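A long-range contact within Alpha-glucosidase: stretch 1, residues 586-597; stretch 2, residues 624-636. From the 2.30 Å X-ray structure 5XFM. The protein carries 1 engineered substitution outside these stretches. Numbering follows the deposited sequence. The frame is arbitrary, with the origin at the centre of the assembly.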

# COMPACT_ATOMS: atom_id res chain seq x y z
N GLY A 586 -15.29 -17.06 -3.66
CA GLY A 586 -15.69 -18.13 -4.56
C GLY A 586 -17.20 -18.14 -4.69
O GLY A 586 -17.89 -17.42 -3.98
N LYS A 587 -17.72 -18.96 -5.60
CA LYS A 587 -19.17 -19.11 -5.72
C LYS A 587 -19.67 -20.41 -5.08
O LYS A 587 -20.87 -20.60 -4.91
CB LYS A 587 -19.64 -18.98 -7.17
CG LYS A 587 -20.16 -17.57 -7.47
CD LYS A 587 -19.99 -17.15 -8.91
CE LYS A 587 -19.65 -15.66 -9.01
NZ LYS A 587 -18.74 -15.16 -7.92
N GLU A 588 -18.74 -21.28 -4.70
CA GLU A 588 -19.12 -22.44 -3.91
C GLU A 588 -18.71 -22.20 -2.47
O GLU A 588 -17.74 -21.48 -2.20
CB GLU A 588 -18.49 -23.74 -4.43
CG GLU A 588 -18.99 -24.24 -5.77
CD GLU A 588 -18.12 -25.35 -6.34
OE1 GLU A 588 -17.16 -25.76 -5.66
OE2 GLU A 588 -18.43 -25.85 -7.44
N PRO A 589 -19.44 -22.81 -1.53
CA PRO A 589 -19.10 -22.70 -0.11
C PRO A 589 -17.67 -23.15 0.16
O PRO A 589 -17.16 -24.03 -0.53
CB PRO A 589 -20.11 -23.62 0.57
CG PRO A 589 -21.28 -23.62 -0.36
CD PRO A 589 -20.68 -23.57 -1.73
N LEU A 590 -17.05 -22.56 1.16
CA LEU A 590 -15.64 -22.78 1.42
C LEU A 590 -15.45 -23.49 2.74
O LEU A 590 -15.86 -22.99 3.78
CB LEU A 590 -14.90 -21.45 1.42
CG LEU A 590 -13.38 -21.48 1.44
CD1 LEU A 590 -12.79 -22.00 0.14
CD2 LEU A 590 -12.88 -20.09 1.77
N LYS A 591 -14.81 -24.66 2.70
CA LYS A 591 -14.62 -25.45 3.89
C LYS A 591 -13.18 -25.39 4.39
O LYS A 591 -12.25 -25.75 3.67
CB LYS A 591 -15.02 -26.91 3.62
CG LYS A 591 -15.26 -27.77 4.86
CD LYS A 591 -15.59 -26.92 6.08
CE LYS A 591 -15.92 -27.76 7.29
NZ LYS A 591 -16.35 -26.92 8.44
N LEU A 592 -13.01 -24.91 5.62
CA LEU A 592 -11.69 -24.73 6.21
C LEU A 592 -11.48 -25.64 7.41
O LEU A 592 -12.33 -25.72 8.31
CB LEU A 592 -11.46 -23.29 6.66
CG LEU A 592 -11.16 -22.12 5.72
CD1 LEU A 592 -11.80 -22.29 4.38
CD2 LEU A 592 -11.60 -20.82 6.38
N LYS A 593 -10.35 -26.33 7.41
CA LYS A 593 -9.83 -26.95 8.61
C LYS A 593 -8.57 -26.17 8.96
O LYS A 593 -7.56 -26.26 8.27
CB LYS A 593 -9.54 -28.43 8.41
CG LYS A 593 -10.74 -29.26 7.99
CD LYS A 593 -10.42 -30.08 6.74
CE LYS A 593 -10.80 -31.54 6.92
NZ LYS A 593 -10.11 -32.42 5.94
N LEU A 594 -8.63 -25.40 10.04
CA LEU A 594 -7.55 -24.50 10.39
C LEU A 594 -6.86 -24.97 11.65
O LEU A 594 -7.49 -25.54 12.55
CB LEU A 594 -8.07 -23.07 10.58
CG LEU A 594 -8.95 -22.49 9.47
CD1 LEU A 594 -9.44 -21.10 9.85
CD2 LEU A 594 -8.17 -22.43 8.16
N ASP A 595 -5.56 -24.71 11.71
CA ASP A 595 -4.79 -24.92 12.92
C ASP A 595 -4.49 -23.54 13.49
O ASP A 595 -3.68 -22.79 12.94
CB ASP A 595 -3.50 -25.70 12.61
CG ASP A 595 -2.68 -25.98 13.86
OD1 ASP A 595 -3.26 -26.12 14.96
OD2 ASP A 595 -1.43 -26.06 13.74
N LEU A 596 -5.17 -23.21 14.58
CA LEU A 596 -5.07 -21.88 15.16
C LEU A 596 -4.41 -21.89 16.53
O LEU A 596 -5.10 -21.93 17.55
CB LEU A 596 -6.45 -21.22 15.24
CG LEU A 596 -7.23 -21.14 13.93
CD1 LEU A 596 -8.52 -20.37 14.13
CD2 LEU A 596 -6.39 -20.51 12.83
N GLU A 597 -3.08 -21.89 16.55
CA GLU A 597 -2.30 -21.82 17.79
C GLU A 597 -2.82 -20.68 18.67
O GLU A 597 -2.95 -20.84 19.88
CB GLU A 597 -0.82 -21.64 17.49
CG GLU A 597 -0.01 -21.10 18.66
CD GLU A 597 1.45 -20.87 18.32
OE1 GLU A 597 1.86 -21.19 17.18
OE2 GLU A 597 2.20 -20.38 19.20
N GLU A 624 -7.41 -27.99 22.61
CA GLU A 624 -5.95 -27.88 22.76
C GLU A 624 -5.15 -28.17 21.50
O GLU A 624 -4.00 -27.73 21.37
CB GLU A 624 -5.49 -28.83 23.87
CG GLU A 624 -5.29 -28.18 25.21
CD GLU A 624 -4.36 -26.98 25.12
OE1 GLU A 624 -3.21 -27.16 24.67
OE2 GLU A 624 -4.79 -25.87 25.48
N ASN A 625 -5.75 -28.90 20.57
CA ASN A 625 -5.12 -29.16 19.29
C ASN A 625 -5.12 -27.95 18.36
O ASN A 625 -4.31 -27.86 17.45
CB ASN A 625 -5.81 -30.36 18.63
CG ASN A 625 -7.32 -30.18 18.55
OD1 ASN A 625 -7.84 -29.08 18.70
ND2 ASN A 625 -8.02 -31.28 18.31
N GLY A 626 -6.02 -26.99 18.60
CA GLY A 626 -6.07 -25.81 17.76
C GLY A 626 -6.93 -26.07 16.54
O GLY A 626 -6.96 -25.27 15.60
N LYS A 627 -7.62 -27.20 16.55
CA LYS A 627 -8.44 -27.65 15.43
C LYS A 627 -9.74 -26.88 15.28
O LYS A 627 -10.70 -27.15 16.01
CB LYS A 627 -8.80 -29.13 15.61
CG LYS A 627 -7.75 -30.11 15.12
CD LYS A 627 -6.71 -29.46 14.23
CE LYS A 627 -5.55 -30.40 13.98
NZ LYS A 627 -4.39 -29.68 13.39
N VAL A 628 -9.77 -25.90 14.38
CA VAL A 628 -11.03 -25.22 14.08
C VAL A 628 -11.56 -25.70 12.72
O VAL A 628 -10.78 -25.94 11.81
CB VAL A 628 -10.86 -23.69 14.06
CG1 VAL A 628 -12.17 -23.00 13.72
CG2 VAL A 628 -10.36 -23.21 15.42
N GLN A 629 -12.87 -25.86 12.60
CA GLN A 629 -13.46 -26.14 11.29
C GLN A 629 -14.59 -25.17 11.02
O GLN A 629 -15.43 -24.94 11.88
CB GLN A 629 -13.98 -27.57 11.20
CG GLN A 629 -12.99 -28.65 11.57
CD GLN A 629 -13.58 -30.04 11.40
OE1 GLN A 629 -14.71 -30.19 10.93
NE2 GLN A 629 -12.80 -31.06 11.74
N LEU A 630 -14.63 -24.63 9.81
CA LEU A 630 -15.61 -23.59 9.51
C LEU A 630 -16.02 -23.65 8.05
O LEU A 630 -15.21 -23.98 7.19
CB LEU A 630 -15.04 -22.20 9.83
CG LEU A 630 -14.83 -21.84 11.31
CD1 LEU A 630 -14.06 -20.54 11.43
CD2 LEU A 630 -16.17 -21.73 12.03
N GLU A 631 -17.27 -23.30 7.77
CA GLU A 631 -17.74 -23.17 6.40
C GLU A 631 -18.18 -21.74 6.13
O GLU A 631 -18.93 -21.16 6.91
CB GLU A 631 -18.87 -24.17 6.12
CG GLU A 631 -19.58 -23.98 4.78
CD GLU A 631 -20.53 -25.13 4.49
OE1 GLU A 631 -21.44 -24.96 3.66
OE2 GLU A 631 -20.44 -26.17 5.18
N ILE A 632 -17.71 -21.18 5.02
CA ILE A 632 -18.00 -19.80 4.66
C ILE A 632 -18.77 -19.74 3.34
O ILE A 632 -18.26 -20.16 2.30
CB ILE A 632 -16.71 -18.96 4.54
CG1 ILE A 632 -15.82 -19.16 5.77
CG2 ILE A 632 -17.05 -17.49 4.34
CD1 ILE A 632 -14.39 -18.66 5.58
N ARG A 633 -19.99 -19.23 3.40
CA ARG A 633 -20.82 -19.02 2.22
C ARG A 633 -20.15 -18.05 1.26
O ARG A 633 -19.31 -17.24 1.67
CB ARG A 633 -22.21 -18.52 2.62
CG ARG A 633 -22.30 -17.04 2.97
CD ARG A 633 -23.72 -16.67 3.38
NE ARG A 633 -24.59 -16.46 2.22
CZ ARG A 633 -25.91 -16.59 2.25
NH1 ARG A 633 -26.52 -16.95 3.38
NH2 ARG A 633 -26.63 -16.37 1.16
N PRO A 634 -20.47 -18.15 -0.04
CA PRO A 634 -20.00 -17.17 -1.03
C PRO A 634 -20.39 -15.74 -0.66
O PRO A 634 -21.49 -15.52 -0.15
CB PRO A 634 -20.70 -17.62 -2.32
CG PRO A 634 -20.95 -19.08 -2.11
CD PRO A 634 -21.31 -19.19 -0.67
N GLN A 635 -19.48 -14.80 -0.91
CA GLN A 635 -19.67 -13.39 -0.56
C GLN A 635 -19.80 -13.21 0.95
O GLN A 635 -20.31 -12.18 1.42
CB GLN A 635 -20.89 -12.80 -1.28
CG GLN A 635 -20.91 -13.08 -2.78
CD GLN A 635 -19.81 -12.36 -3.53
OE1 GLN A 635 -19.57 -11.17 -3.32
NE2 GLN A 635 -19.10 -13.09 -4.38
N GLY A 636 -19.35 -14.20 1.71
CA GLY A 636 -19.46 -14.17 3.15
C GLY A 636 -18.13 -14.17 3.87
O GLY A 636 -17.05 -14.19 3.25

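Two antiparallel β-strands, 590-595 and 627-632, join edge to edge through a ladder of backbone hydrogen bonds, and their alternating side chains give the pair one apolar face and one polar face. Each hydrogen-bonded pair contributes two bonds: Leu590 N to Ile632 O and Ile632 N to Leu590 O, both 2.9 Å; Leu592 N to Leu630 O at 2.9 Å and Leu630 N to Leu592 O at 3.0 Å; Leu594 N to Val628 O at 2.8 Å and Val628 N to Leu594 O at 2.9 Å. Beyond the strand, Leu596 N donates to Gly626 O at 2.9 Å. At the Lys591-Glu631 and Lys593-Gln629 pairs, which carry no hydrogen bonds, the CA atoms draw in to 4.6 Å, and CA-H...O contacts add to the ladder, as from Glu631 CA to Leu590 O at 3.2 Å.

The alternation of a β-strand does the sorting. Leu590, Leu592, Leu594, Val628, Leu630 and Ile632 share a face, where all but Leu590 are buried. Branched aliphatic groups suit this place because they pack without leaving polar atoms unpaired: Leu592 CD2 lies 3.6 Å from Ile632 CD1, and Leu596 CD1 is equally close to Val628 CG2. The other face carries Lys591, Lys593, Asp595, Lys627, Gln629 and Glu631, all exposed, so their polar ends can meet solvent. Pairing here is loose; Asp595 OD1 and Lys627 NZ, 4.1 Å apart, are opposite charges beyond salt-bridge range.

The ends are finished differently. Pro634, in a type II turn from Arg633 to Gly636, directs its CA-to-CB bond toward the first stretch and places CG 3.2 Å from Lys587 O, so that the proline ring packs directly on the backbone of the first stretch. At the other end, Gly626 has phi/psi of 86/10°, where a CB would jam against the preceding carbonyl and lie 2.9 Å from Asp595 OD1; glycine avoids both clashes.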